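Local coordinates for 5-carboxymethyl-2-hydroxymuconate delta-isomerase (Mycobacterium smegmatis, PDB 4PFZ), which catalyses the isomerisation of 5-carboxymethyl-2-hydroxymuconate and belongs to the metal-dependent fumarylacetoacetate hydrolase family, at the interface of chains A and B. Residues are numbered along the deposited sequence; one frame, centred on the assembly and turned at random. Chains: chain A/B, 5-carboxymethyl-2-hydroxymuconate delta-isomerase.

The interface of chains A and B. Residues chain A 84-86, 213-214; chain B 154, 156-157.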
loop_
_atom_site.group_PDB
_atom_site.type_symbol
_atom_site.label_atom_id
_atom_site.label_comp_id
_atom_site.label_asym_id
_atom_site.label_seq_id
_atom_site.Cartn_x
_atom_site.Cartn_y
_atom_site.Cartn_z
ATOM N N ILE A 84 8.874 9.597 -2.544
ATOM C CA ILE A 84 7.771 8.719 -2.897
ATOM C C ILE A 84 6.897 8.400 -1.697
ATOM O O ILE A 84 7.328 8.490 -0.538
ATOM C CB ILE A 84 8.270 7.415 -3.537
ATOM C CG1 ILE A 84 9.350 6.756 -2.667
ATOM C CG2 ILE A 84 8.839 7.689 -4.936
ATOM C CD1 ILE A 84 9.754 5.368 -3.162
ATOM N N PHE A 85 5.653 8.044 -2.000
ATOM C CA PHE A 85 4.670 7.621 -1.010
ATOM C C PHE A 85 3.704 6.645 -1.668
ATOM O O PHE A 85 3.795 6.369 -2.867
ATOM C CB PHE A 85 3.925 8.830 -0.434
ATOM C CG PHE A 85 3.185 9.635 -1.477
ATOM C CD1 PHE A 85 3.828 10.643 -2.175
ATOM C CD2 PHE A 85 1.853 9.371 -1.761
ATOM C CE1 PHE A 85 3.154 11.383 -3.141
ATOM C CE2 PHE A 85 1.183 10.101 -2.731
ATOM C CZ PHE A 85 1.834 11.106 -3.417
ATOM N N LEU A 86 2.780 6.119 -0.877
ATOM C CA LEU A 86 1.852 5.116 -1.357
ATOM C C LEU A 86 0.420 5.607 -1.350
ATOM O O LEU A 86 0.015 6.359 -0.455
ATOM C CB LEU A 86 1.919 3.856 -0.487
ATOM C CG LEU A 86 3.153 2.969 -0.588
ATOM C CD1 LEU A 86 3.077 1.865 0.464
ATOM C CD2 LEU A 86 3.224 2.361 -1.975
ATOM N N VAL A 213 14.035 0.494 -3.388
ATOM C CA VAL A 213 13.399 0.402 -2.077
ATOM C C VAL A 213 12.596 -0.882 -1.946
ATOM O O VAL A 213 12.722 -1.604 -0.967
ATOM C CB VAL A 213 12.458 1.595 -1.815
ATOM C CG1 VAL A 213 11.755 1.431 -0.462
ATOM C CG2 VAL A 213 13.259 2.921 -1.875
ATOM N N MET A 214 11.750 -1.152 -2.933
ATOM C CA MET A 214 10.819 -2.258 -2.833
ATOM C C MET A 214 10.721 -3.055 -4.121
ATOM O O MET A 214 10.824 -2.504 -5.217
ATOM C CB MET A 214 9.428 -1.740 -2.454
ATOM C CG MET A 214 8.794 -0.829 -3.496
ATOM S SD MET A 214 7.280 0.030 -2.915
ATOM C CE MET A 214 7.980 1.081 -1.654
ATOM N N GLN B 154 8.014 12.440 4.112
ATOM C CA GLN B 154 7.153 11.265 4.049
ATOM C C GLN B 154 7.933 10.057 4.570
ATOM O O GLN B 154 9.095 9.870 4.212
ATOM C CB GLN B 154 6.667 11.001 2.623
ATOM C CG GLN B 154 5.870 12.144 2.034
ATOM C CD GLN B 154 4.706 12.533 2.925
ATOM O OE1 GLN B 154 3.728 11.799 3.027
ATOM N NE2 GLN B 154 4.803 13.696 3.564
ATOM N N MET B 156 7.262 6.828 4.154
ATOM C CA MET B 156 7.023 5.602 3.402
ATOM C C MET B 156 8.335 4.891 3.015
ATOM O O MET B 156 8.480 3.708 3.297
ATOM C CB MET B 156 6.193 5.888 2.139
ATOM C CG MET B 156 5.589 4.627 1.503
ATOM S SD MET B 156 6.758 3.661 0.509
ATOM C CE MET B 156 6.732 4.593 -1.010
ATOM N N ARG B 157 9.264 5.591 2.363
ATOM C CA ARG B 157 10.514 4.942 1.927
ATOM C C ARG B 157 11.230 4.335 3.122
ATOM O O ARG B 157 11.629 3.156 3.095
ATOM C CB ARG B 157 11.461 5.908 1.203
ATOM C CG ARG B 157 12.805 5.251 0.900
ATOM C CD ARG B 157 13.654 6.055 -0.085
ATOM N NE ARG B 157 14.160 7.302 0.482
ATOM C CZ ARG B 157 15.442 7.547 0.731
ATOM N NH1 ARG B 157 15.806 8.720 1.239
ATOM N NH2 ARG B 157 16.359 6.624 0.477
HETATM O O HOH W 1 9.161 8.306 1.296
#
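Strand 84-87 of chain A, together with the end of helix 203-213 and A:Met214 just after it, receives the short helix 156-159 of chain B and the loop residue B:Gln154 before it. All belong to the fumarylacetoacetate hydrolase fold, and the patch is one half of a symmetric pair in the two-fold dimer of the crystal, an arrangement common in this family. B:Met156 is the main intruder, with 76 Å² of its surface hidden by chain A. CG points away from the backbone N (chi1 -165°), and bends at chi2 and chi3 then fold the thioether back against the strand. Its CG and sulfur lie against the A:Leu86 branch point, with B:Met156 CG 3.6 Å from A:Leu86 CG, the two side chains running roughly perpendicular. The methyl B:Met156 CE turns onto the strand backbone, 3.7 Å from A:Phe85 CA, and also meets A:Ile84 CG1 and CD1. From the loop just past helix 203-213, A:Met214 brings its own methyl to the sulfur, A:Met214 CE to B:Met156 SD being 3.6 Å, the two crossing at about a right angle. Next along the helix, the aliphatic stem of B:Arg157 passes across A:Val213, whose CG2 sits 3.6 Å from B:Arg157 CD; the stem starts out extended (chi2 167°), which carries CD to the valine. A water bridges the backbones: it lies 2.6 Å from A:Ile84 O and accepts a hydrogen bond from B:Arg157 N at 2.9 Å.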